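PDB 5V8K: p800 reaction center core protein from Heliobacterium modesticaldum, which forms the homodimeric core of a photosynthetic reaction centre, binding bacteriochlorophyll g antenna pigments, bacteriochlorophyll g', a calcium ion and a [4Fe-4S] cluster. Local coordinates for residues A56-M60 and L259-A263; M222-Q226 and P490-L494; M513-Y517 and A596-V600. All blocks are in the same frame, centred on the assembly; numbering follows the deposited sequence.

Interaction 1. Residues A56-M60 and L259-A263; sequences APATM and LVKQA. With GBF (Bacteriochlorophyll g), chain B.
M60, L259 and Q262 bury the most surface in this contact, which sums to 246 Å² over both sides and contains no direct hydrogen bond between the segments. Segment 56-60 begins extended at A56 (phi/psi -82/164), takes P57 as N-cap and turns into the first residues of helix 58-67; 259-263 is regular helix near the start of helix 258-291. The nearest CA atoms, M60 and L259, lie 6.7 Å apart. In M60, chi1 m and an extended chi2 carry SD out to 3.7 Å from both CA and CB of A263, while the m chi3 turns CE aside. L259 (m, t) points toward the other helix and brings CD2 to 3.6 Å from T59 OG1. In this reaction-centre core of the PsaA/PsaB family, a short helix thus meets a predicted transmembrane helix. All six touching residues are buried, and T59 and Q262 meet through two waters rather than directly (T59 OG1 to Q262 OE1 is 3.9 Å). With T59 chi1 at p, one water lies 2.6 Å from its OG1 and donates to Q262 OE1 at 2.9 Å; the other lies 2.7 Å from T59 OG1 and donates to Q262 OE1 at 2.8 Å. Q262 is m, t with chi3 near 33°, its OE1 4.0 Å from A56 CB and its NE2 bonded to A598 O in helix 575-599. On the pigment side, A56 N, just before P57, donates to the ester carbonyl O1D of bacteriochlorophyll g (chain B) at 2.9 Å and 161°.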
# COMPACT_ATOMS: atom_id res chain seq x y z
N ALA A 56 7.63 -16.87 19.35
CA ALA A 56 8.70 -16.95 18.39
C ALA A 56 9.80 -16.05 18.88
O ALA A 56 9.49 -14.99 19.43
CB ALA A 56 8.23 -16.56 16.98
N PRO A 57 10.97 -16.26 18.30
CA PRO A 57 12.12 -17.15 18.25
C PRO A 57 12.26 -18.19 19.37
O PRO A 57 12.92 -19.18 19.05
CB PRO A 57 13.32 -16.17 18.20
CG PRO A 57 12.81 -14.87 18.42
CD PRO A 57 11.44 -14.98 18.87
N ALA A 58 11.70 -18.03 20.58
CA ALA A 58 12.06 -18.95 21.66
C ALA A 58 11.73 -20.39 21.31
O ALA A 58 12.48 -21.31 21.65
CB ALA A 58 11.35 -18.53 22.96
N THR A 59 10.61 -20.61 20.63
CA THR A 59 10.19 -21.96 20.26
C THR A 59 11.26 -22.70 19.47
O THR A 59 11.45 -23.91 19.64
CB THR A 59 8.91 -21.92 19.43
OG1 THR A 59 9.05 -20.93 18.38
CG2 THR A 59 7.74 -21.62 20.31
N MET A 60 11.95 -22.00 18.57
CA MET A 60 12.93 -22.68 17.73
C MET A 60 14.13 -23.11 18.56
O MET A 60 14.70 -24.19 18.34
CB MET A 60 13.38 -21.80 16.55
CG MET A 60 12.39 -21.78 15.42
SD MET A 60 13.00 -20.85 14.02
CE MET A 60 12.67 -19.16 14.57
N LEU A 259 6.79 -24.86 13.06
CA LEU A 259 8.07 -24.27 13.44
C LEU A 259 9.09 -24.40 12.32
O LEU A 259 9.92 -23.51 12.15
CB LEU A 259 8.63 -24.92 14.70
CG LEU A 259 7.74 -24.86 15.94
CD1 LEU A 259 8.45 -25.50 17.11
CD2 LEU A 259 7.39 -23.39 16.26
N VAL A 260 9.03 -25.49 11.55
CA VAL A 260 9.93 -25.64 10.42
C VAL A 260 9.73 -24.46 9.45
O VAL A 260 10.69 -23.86 8.96
CB VAL A 260 9.70 -26.97 9.70
CG1 VAL A 260 10.73 -27.14 8.59
CG2 VAL A 260 9.76 -28.14 10.64
N LYS A 261 8.48 -24.14 9.15
CA LYS A 261 8.23 -23.06 8.21
C LYS A 261 8.60 -21.69 8.77
O LYS A 261 8.95 -20.80 7.99
CB LYS A 261 6.78 -23.11 7.74
CG LYS A 261 6.56 -24.29 6.87
CD LYS A 261 5.15 -24.44 6.40
CE LYS A 261 4.25 -24.86 7.49
NZ LYS A 261 2.85 -24.96 7.05
N GLN A 262 8.60 -21.51 10.09
CA GLN A 262 9.15 -20.27 10.66
C GLN A 262 10.65 -20.18 10.42
O GLN A 262 11.17 -19.13 10.01
CB GLN A 262 8.84 -20.16 12.15
CG GLN A 262 7.40 -19.81 12.45
CD GLN A 262 7.01 -20.06 13.92
OE1 GLN A 262 7.82 -19.92 14.83
NE2 GLN A 262 5.76 -20.39 14.14
N ALA A 263 11.36 -21.29 10.61
CA ALA A 263 12.79 -21.30 10.34
C ALA A 263 13.07 -21.06 8.86
O ALA A 263 14.04 -20.39 8.50
CB ALA A 263 13.39 -22.63 10.75
MG GBF B . 4.06 -8.21 19.62
CHA GBF B . 5.33 -11.52 19.37
CHB GBF B . 4.05 -8.57 22.86
CHC GBF B . 3.65 -4.78 19.74
CHD GBF B . 4.75 -7.90 16.13
NA GBF B . 4.55 -9.71 20.83
C1A GBF B . 5.02 -10.97 20.70
C2A GBF B . 5.26 -11.85 21.93
C3A GBF B . 4.44 -11.00 22.87
C4A GBF B . 4.35 -9.67 22.15
CMA GBF B . 3.03 -11.55 22.95
CAA GBF B . 6.73 -12.04 22.28
CBA GBF B . 7.49 -10.73 22.43
CGA GBF B . 8.10 -10.30 21.11
O1A GBF B . 8.45 -11.10 20.25
O2A GBF B . 8.27 -8.93 20.80
NB GBF B . 3.93 -6.87 21.15
C1B GBF B . 3.86 -7.18 22.44
C2B GBF B . 3.67 -6.02 23.20
C3B GBF B . 3.61 -4.97 22.29
C4B GBF B . 3.70 -5.55 21.02
CMB GBF B . 3.65 -5.95 24.72
CAB GBF B . 3.39 -3.54 22.55
CBB GBF B . 3.50 -2.90 23.68
NC GBF B . 4.13 -6.71 18.22
C1C GBF B . 3.95 -5.41 18.44
C2C GBF B . 4.03 -4.35 17.38
C3C GBF B . 4.38 -5.41 16.40
C4C GBF B . 4.41 -6.70 16.89
CMC GBF B . 2.62 -3.82 17.14
CAC GBF B . 4.70 -5.10 14.99
CBC GBF B . 4.71 -3.68 14.48
ND GBF B . 4.89 -9.25 18.14
C1D GBF B . 5.00 -9.17 16.82
C2D GBF B . 5.43 -10.41 15.92
C3D GBF B . 5.49 -11.20 17.07
C4D GBF B . 5.19 -10.59 18.32
CMD GBF B . 5.65 -10.62 14.48
CAD GBF B . 5.82 -12.61 17.35
OBD GBF B . 6.13 -13.60 16.61
CBD GBF B . 5.86 -12.79 18.86
CGD GBF B . 4.95 -13.91 19.24
O1D GBF B . 5.36 -15.03 19.45
O2D GBF B . 3.54 -13.63 19.30
CED GBF B . 2.57 -14.66 19.39
C1 GBF B . 9.21 -8.65 19.73
C2 GBF B . 10.65 -8.60 20.27
C3 GBF B . 11.69 -9.34 19.80
C4 GBF B . 11.46 -10.28 18.66
C5 GBF B . 13.04 -9.16 20.47
C6 GBF B . 13.89 -10.44 20.45
C7 GBF B . 15.30 -10.18 20.93
C8 GBF B . 16.25 -11.12 20.67
C9 GBF B . 15.84 -12.39 19.97
C10 GBF B . 17.71 -11.00 21.09
C11 GBF B . 18.09 -9.58 21.49
C12 GBF B . 19.59 -9.37 21.42
C13 GBF B . 20.39 -9.38 22.50
C14 GBF B . 19.83 -9.62 23.86
C15 GBF B . 21.88 -9.13 22.34
O HOH W 1 6.81 -19.88 17.51
O HOH W 2 10.21 -19.58 16.32

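Interaction 2. Residues M222-Q226 and P490-L494; sequences MIIWQ and PLHQL. With GBF (Bacteriochlorophyll g), chain Y.
This is a buried, mainly apolar contact between the C-terminal end of helix 200-224 and a 3-10 turn in the loop joining helix 475-488 to helix 502-513; 304 Å² is covered in all. Residues 222-224 are helical and W225 leaves helical phi/psi (-99/88), while 490-493 form the 3-10 segment, with Q493 N to P490 O at 3.1 Å. CA atoms pair I224 with P490 at 5.8 Å, I223 with L491 at 5.9 Å and Q226 with Q493 at 7.8 Å. I223 (m, t) packs against two leucines on one side of it: CG2 is 4.1 Å from L491 CD1 and CG1 is 4.2 Å from L494 CD1. In this PsaA/PsaB-family core, the predicted transmembrane helix and the loop together line a bacteriochlorophyll g pocket: P490 CD lies 3.3 Å from O2D of the pigment (chain Y), I224 CD1 3.5 Å from its CAD and I223 CD1 3.5 Å from its O2A. One water joins the two backbones, donating to I223 O at 2.6 Å and P490 O at 2.7 Å. Q226, with chi1 near -95° and chi2 m, folds back so that NE2 donates to M222 O at 2.8 Å, while OE1 accepts from R236; its CD lies 3.6 Å from CD2 of L494 (m, t).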
# COMPACT_ATOMS: atom_id res chain seq x y z
N MET A 222 15.62 -27.85 4.58
CA MET A 222 14.63 -27.88 5.65
C MET A 222 13.28 -28.44 5.19
O MET A 222 12.51 -28.92 6.03
CB MET A 222 14.43 -26.48 6.23
CG MET A 222 15.57 -25.98 7.06
SD MET A 222 15.29 -24.28 7.63
CE MET A 222 16.64 -24.03 8.82
N ILE A 223 12.96 -28.33 3.90
CA ILE A 223 11.74 -28.95 3.37
C ILE A 223 11.97 -30.44 3.10
O ILE A 223 11.07 -31.26 3.32
CB ILE A 223 11.30 -28.22 2.09
CG1 ILE A 223 10.92 -26.77 2.40
CG2 ILE A 223 10.12 -28.96 1.40
CD1 ILE A 223 10.72 -25.96 1.11
N ILE A 224 13.14 -30.80 2.60
CA ILE A 224 13.39 -32.12 2.03
C ILE A 224 13.96 -33.07 3.07
O ILE A 224 13.58 -34.24 3.12
CB ILE A 224 14.31 -31.98 0.80
CG1 ILE A 224 13.57 -31.24 -0.32
CG2 ILE A 224 14.75 -33.33 0.29
CD1 ILE A 224 14.44 -30.82 -1.48
N TRP A 225 14.86 -32.60 3.94
CA TRP A 225 15.52 -33.46 4.94
C TRP A 225 14.77 -33.28 6.25
O TRP A 225 15.10 -32.41 7.07
CB TRP A 225 17.01 -33.12 5.04
CG TRP A 225 17.80 -33.92 6.07
CD1 TRP A 225 18.65 -33.41 7.01
CD2 TRP A 225 17.81 -35.35 6.24
NE1 TRP A 225 19.20 -34.44 7.74
CE2 TRP A 225 18.71 -35.63 7.29
CE3 TRP A 225 17.18 -36.40 5.59
CZ2 TRP A 225 18.96 -36.92 7.73
CZ3 TRP A 225 17.44 -37.69 6.01
CH2 TRP A 225 18.31 -37.95 7.09
N GLN A 226 13.73 -34.09 6.43
CA GLN A 226 12.80 -33.95 7.54
C GLN A 226 12.92 -35.08 8.57
O GLN A 226 12.02 -35.28 9.38
CB GLN A 226 11.38 -33.84 6.99
CG GLN A 226 10.93 -32.38 6.84
CD GLN A 226 10.93 -31.63 8.15
OE1 GLN A 226 10.36 -32.08 9.14
NE2 GLN A 226 11.60 -30.48 8.17
N PRO A 490 7.66 -33.74 -0.95
CA PRO A 490 8.09 -33.73 0.46
C PRO A 490 7.51 -32.58 1.28
O PRO A 490 7.45 -32.69 2.52
CB PRO A 490 9.62 -33.62 0.38
CG PRO A 490 10.00 -33.92 -1.04
CD PRO A 490 8.78 -33.89 -1.90
N LEU A 491 7.07 -31.51 0.65
CA LEU A 491 6.43 -30.41 1.37
C LEU A 491 5.18 -30.85 2.12
O LEU A 491 4.72 -30.12 3.00
CB LEU A 491 6.05 -29.29 0.40
CG LEU A 491 5.43 -28.02 0.96
CD1 LEU A 491 6.41 -27.33 1.87
CD2 LEU A 491 5.07 -27.08 -0.15
N HIS A 492 4.57 -31.97 1.73
CA HIS A 492 3.34 -32.37 2.41
C HIS A 492 3.60 -32.74 3.87
O HIS A 492 2.65 -32.73 4.67
CB HIS A 492 2.66 -33.51 1.67
CG HIS A 492 3.19 -34.86 2.00
ND1 HIS A 492 4.22 -35.46 1.30
CD2 HIS A 492 2.82 -35.75 2.96
CE1 HIS A 492 4.47 -36.64 1.82
NE2 HIS A 492 3.63 -36.85 2.82
N GLN A 493 4.85 -33.05 4.23
CA GLN A 493 5.26 -33.22 5.63
C GLN A 493 5.03 -31.95 6.46
O GLN A 493 4.79 -32.04 7.67
CB GLN A 493 6.74 -33.57 5.73
CG GLN A 493 7.08 -34.95 5.28
CD GLN A 493 6.59 -35.98 6.28
OE1 GLN A 493 7.08 -36.06 7.40
NE2 GLN A 493 5.57 -36.74 5.88
N LEU A 494 5.15 -30.78 5.85
CA LEU A 494 5.04 -29.51 6.55
C LEU A 494 3.71 -28.80 6.36
O LEU A 494 3.28 -28.06 7.25
CB LEU A 494 6.16 -28.57 6.10
CG LEU A 494 7.58 -29.12 5.97
CD1 LEU A 494 8.45 -27.95 5.57
CD2 LEU A 494 8.04 -29.68 7.29
MG GBF Y . 12.50 -28.00 -6.62
CHA GBF Y . 12.19 -30.90 -4.71
CHB GBF Y . 9.48 -27.09 -5.53
CHC GBF Y . 13.26 -24.93 -7.98
CHD GBF Y . 15.99 -28.87 -6.91
NA GBF Y . 11.13 -28.82 -5.42
C1A GBF Y . 10.99 -30.04 -4.88
C2A GBF Y . 9.82 -30.25 -3.95
C3A GBF Y . 8.89 -29.23 -4.57
C4A GBF Y . 9.90 -28.33 -5.19
CMA GBF Y . 8.01 -29.88 -5.66
CAA GBF Y . 9.97 -30.07 -2.44
CBA GBF Y . 10.83 -28.87 -2.08
CGA GBF Y . 10.08 -27.55 -2.14
O1A GBF Y . 8.90 -27.44 -1.89
O2A GBF Y . 10.84 -26.34 -2.35
NB GBF Y . 11.50 -26.25 -6.70
C1B GBF Y . 10.24 -26.06 -6.27
C2B GBF Y . 9.88 -24.75 -6.60
C3B GBF Y . 10.93 -24.17 -7.27
C4B GBF Y . 11.93 -25.14 -7.36
CMB GBF Y . 8.58 -24.06 -6.27
CAB GBF Y . 10.81 -22.77 -7.72
CBB GBF Y . 11.70 -21.97 -8.23
NC GBF Y . 14.22 -27.14 -7.27
C1C GBF Y . 14.34 -25.93 -7.83
C2C GBF Y . 15.59 -25.36 -8.39
C3C GBF Y . 16.28 -26.60 -7.99
C4C GBF Y . 15.49 -27.57 -7.38
CMC GBF Y . 15.38 -25.18 -9.91
CAC GBF Y . 17.72 -26.84 -8.20
CBC GBF Y . 18.62 -25.83 -8.85
ND GBF Y . 13.83 -29.41 -6.05
C1D GBF Y . 15.10 -29.76 -6.16
C2D GBF Y . 15.69 -31.12 -5.51
C3D GBF Y . 14.43 -31.39 -5.02
C4D GBF Y . 13.38 -30.47 -5.29
CMD GBF Y . 17.00 -31.84 -5.42
CAD GBF Y . 13.81 -32.58 -4.41
OBD GBF Y . 14.28 -33.53 -3.70
CBD GBF Y . 12.38 -32.25 -4.13
CGD GBF Y . 11.51 -33.25 -4.82
O1D GBF Y . 11.14 -33.11 -5.99
O2D GBF Y . 11.15 -34.42 -4.07
CED GBF Y . 10.36 -35.38 -4.76
C1 GBF Y . 10.18 -25.08 -2.40
C2 GBF Y . 11.22 -24.02 -2.24
C3 GBF Y . 10.91 -22.73 -2.36
C4 GBF Y . 9.51 -22.33 -2.70
C5 GBF Y . 11.97 -21.68 -2.16
C6 GBF Y . 12.34 -21.07 -3.53
C7 GBF Y . 13.34 -19.93 -3.38
C8 GBF Y . 14.36 -19.74 -4.24
C9 GBF Y . 14.58 -20.64 -5.44
C10 GBF Y . 15.32 -18.58 -4.11
C11 GBF Y . 15.83 -18.31 -2.74
C12 GBF Y . 17.02 -17.38 -2.75
C13 GBF Y . 17.76 -17.16 -1.65
C14 GBF Y . 18.93 -16.23 -1.72
C15 GBF Y . 17.42 -17.83 -0.32
O HOH W 3 9.66 -33.27 4.01

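Interaction 3. Residues M513-Y517 and A596-V600; sequences MFSRY and ALAMV. With CA (calcium ion), chain C; GBF (Bacteriochlorophyll g), chain B.
Y517 points its ring across the end of helix 575-599, and OH donates a 2.7 Å hydrogen bond to M599 O. Its m rotamer (chi1 -46°, chi2 -77°) sits on a backbone with positive phi (58/35), in the loop between helices 502-513 and 520-539; across from it 596-598 is helical, with M599 N to A596 O at 3.1 Å. M599 O and V600 CG1 lie at the ring edge, whereas in this pigment-binding reaction-centre core one face receives CED of bacteriochlorophyll g (chain B), 3.5 Å from Y517 CG. M599 is m, m, m; its CE lies 3.7 Å from Y517 CZ and 3.3 Å from O1D of the same pigment. M513 CA and V600 CA are 6.5 Å apart. M513 extends as m, t, t and places CE 3.7 Å from L597 CD2 and 3.8 Å from A596 CB, with CG 3.9 Å from V600 CG1. R516 (m, m, t) packs CG 3.8 Å from V600 CG1, while its NE donates to a water at 2.8 Å that in turn donates to V600 O at 3.2 Å. L597 O binds calcium at 2.4 Å, alongside two waters, D460 and Q509. Around the contact, helix 449-459 packs on L597 and A598, helix 520-539 on M513 and M599, helix 246-254 on R516 and Y517, and helix 502-513 meets L597 and V600.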
# COMPACT_ATOMS: atom_id res chain seq x y z
N MET A 513 -6.10 -16.03 13.07
CA MET A 513 -5.26 -15.22 13.96
C MET A 513 -6.05 -14.64 15.12
O MET A 513 -5.47 -14.36 16.18
CB MET A 513 -4.59 -14.08 13.19
CG MET A 513 -3.46 -14.51 12.30
SD MET A 513 -2.94 -13.10 11.27
CE MET A 513 -2.19 -13.95 9.87
N PHE A 514 -7.37 -14.44 14.97
CA PHE A 514 -8.17 -13.92 16.06
C PHE A 514 -8.20 -14.87 17.26
O PHE A 514 -8.49 -14.43 18.38
CB PHE A 514 -9.62 -13.62 15.61
CG PHE A 514 -9.76 -12.34 14.87
CD1 PHE A 514 -9.91 -11.14 15.56
CD2 PHE A 514 -9.67 -12.31 13.48
CE1 PHE A 514 -9.97 -9.92 14.88
CE2 PHE A 514 -9.75 -11.10 12.77
CZ PHE A 514 -9.91 -9.91 13.46
N SER A 515 -7.93 -16.16 17.05
CA SER A 515 -8.16 -17.14 18.09
C SER A 515 -6.90 -17.91 18.53
O SER A 515 -7.03 -18.84 19.31
CB SER A 515 -9.26 -18.12 17.65
OG SER A 515 -8.78 -18.97 16.64
N ARG A 516 -5.71 -17.58 18.02
CA ARG A 516 -4.44 -18.06 18.56
C ARG A 516 -3.70 -16.93 19.28
O ARG A 516 -3.76 -15.76 18.88
CB ARG A 516 -3.51 -18.59 17.46
CG ARG A 516 -4.15 -19.46 16.42
CD ARG A 516 -4.62 -20.76 17.06
NE ARG A 516 -4.92 -21.76 16.02
CZ ARG A 516 -5.36 -23.00 16.27
NH1 ARG A 516 -5.61 -23.40 17.53
NH2 ARG A 516 -5.56 -23.84 15.27
N TYR A 517 -2.97 -17.30 20.34
CA TYR A 517 -2.10 -16.35 21.07
C TYR A 517 -2.92 -15.17 21.58
O TYR A 517 -2.47 -14.03 21.55
CB TYR A 517 -0.95 -15.81 20.21
CG TYR A 517 -0.18 -16.83 19.40
CD1 TYR A 517 0.76 -17.66 20.02
CD2 TYR A 517 -0.35 -16.94 18.03
CE1 TYR A 517 1.47 -18.58 19.29
CE2 TYR A 517 0.35 -17.84 17.30
CZ TYR A 517 1.25 -18.68 17.93
OH TYR A 517 1.98 -19.59 17.18
N ALA A 596 3.27 -13.20 10.78
CA ALA A 596 1.95 -13.54 11.31
C ALA A 596 1.38 -14.78 10.65
O ALA A 596 0.85 -15.67 11.33
CB ALA A 596 1.00 -12.37 11.14
N LEU A 597 1.46 -14.86 9.32
CA LEU A 597 1.02 -16.04 8.60
C LEU A 597 1.81 -17.27 9.00
O LEU A 597 1.28 -18.38 8.92
CB LEU A 597 1.15 -15.83 7.06
CG LEU A 597 0.29 -14.76 6.42
CD1 LEU A 597 0.73 -14.58 4.97
CD2 LEU A 597 -1.15 -15.19 6.52
N ALA A 598 3.09 -17.11 9.32
CA ALA A 598 3.91 -18.24 9.78
C ALA A 598 3.61 -18.68 11.21
O ALA A 598 4.00 -19.78 11.61
CB ALA A 598 5.38 -17.89 9.67
N MET A 599 2.88 -17.86 11.97
CA MET A 599 2.58 -18.18 13.37
C MET A 599 1.29 -18.97 13.55
O MET A 599 1.11 -19.58 14.61
CB MET A 599 2.49 -16.89 14.17
CG MET A 599 3.84 -16.26 14.45
SD MET A 599 5.08 -17.30 15.32
CE MET A 599 4.50 -17.12 17.02
N VAL A 600 0.42 -18.96 12.55
CA VAL A 600 -0.79 -19.75 12.56
C VAL A 600 -0.79 -20.79 11.42
O VAL A 600 -1.32 -21.91 11.71
CB VAL A 600 -2.04 -18.84 12.49
CG1 VAL A 600 -2.05 -17.89 13.67
CG2 VAL A 600 -2.10 -18.08 11.17
CA CA C . 0.33 -20.44 8.23
MG GBF B . 4.06 -8.21 19.62
CHA GBF B . 5.33 -11.52 19.37
CHB GBF B . 4.05 -8.57 22.86
CHC GBF B . 3.65 -4.78 19.74
CHD GBF B . 4.75 -7.90 16.13
NA GBF B . 4.55 -9.71 20.83
C1A GBF B . 5.02 -10.97 20.70
C2A GBF B . 5.26 -11.85 21.93
C3A GBF B . 4.44 -11.00 22.87
C4A GBF B . 4.35 -9.67 22.15
CMA GBF B . 3.03 -11.55 22.95
CAA GBF B . 6.73 -12.04 22.28
CBA GBF B . 7.49 -10.73 22.43
CGA GBF B . 8.10 -10.30 21.11
O1A GBF B . 8.45 -11.10 20.25
O2A GBF B . 8.27 -8.93 20.80
NB GBF B . 3.93 -6.87 21.15
C1B GBF B . 3.86 -7.18 22.44
C2B GBF B . 3.67 -6.02 23.20
C3B GBF B . 3.61 -4.97 22.29
C4B GBF B . 3.70 -5.55 21.02
CMB GBF B . 3.65 -5.95 24.72
CAB GBF B . 3.39 -3.54 22.55
CBB GBF B . 3.50 -2.90 23.68
NC GBF B . 4.13 -6.71 18.22
C1C GBF B . 3.95 -5.41 18.44
C2C GBF B . 4.03 -4.35 17.38
C3C GBF B . 4.38 -5.41 16.40
C4C GBF B . 4.41 -6.70 16.89
CMC GBF B . 2.62 -3.82 17.14
CAC GBF B . 4.70 -5.10 14.99
CBC GBF B . 4.71 -3.68 14.48
ND GBF B . 4.89 -9.25 18.14
C1D GBF B . 5.00 -9.17 16.82
C2D GBF B . 5.43 -10.41 15.92
C3D GBF B . 5.49 -11.20 17.07
C4D GBF B . 5.19 -10.59 18.32
CMD GBF B . 5.65 -10.62 14.48
CAD GBF B . 5.82 -12.61 17.35
OBD GBF B . 6.13 -13.60 16.61
CBD GBF B . 5.86 -12.79 18.86
CGD GBF B . 4.95 -13.91 19.24
O1D GBF B . 5.36 -15.03 19.45
O2D GBF B . 3.54 -13.63 19.30
CED GBF B . 2.57 -14.66 19.39
C1 GBF B . 9.21 -8.65 19.73
C2 GBF B . 10.65 -8.60 20.27
C3 GBF B . 11.69 -9.34 19.80
C4 GBF B . 11.46 -10.28 18.66
C5 GBF B . 13.04 -9.16 20.47
C6 GBF B . 13.89 -10.44 20.45
C7 GBF B . 15.30 -10.18 20.93
C8 GBF B . 16.25 -11.12 20.67
C9 GBF B . 15.84 -12.39 19.97
C10 GBF B . 17.71 -11.00 21.09
C11 GBF B . 18.09 -9.58 21.49
C12 GBF B . 19.59 -9.37 21.42
C13 GBF B . 20.39 -9.38 22.50
C14 GBF B . 19.83 -9.62 23.86
C15 GBF B . 21.88 -9.13 22.34
O HOH W 4 -3.98 -22.33 13.40
O HOH W 5 -0.68 -22.50 7.74
O HOH W 6 2.37 -21.85 8.63

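Overall arrangement
From the N terminus, interaction 1 opens at 56-60 and closes 199 residues later at 259-263. Interaction 2 opens inside that loop, at 222-226, and closes at 490-494, so the two cross. Interaction 3 follows both in series, bringing the C terminus back to 513-517 over 79 residues. Segment 259-263, at the start of helix 258-291, connects the end of helix 200-224 and the 490-494 loop on one hand (K261 NZ to L494 O 3.1 Å, V260 CG1 to Q226 NE2 3.5 Å) with the end of helix 575-599 on the other, through Q262. Interactions 2 and 3 do not touch (nearest atoms about 9 Å apart), whereas 1 and 3 share one bacteriochlorophyll g (chain B).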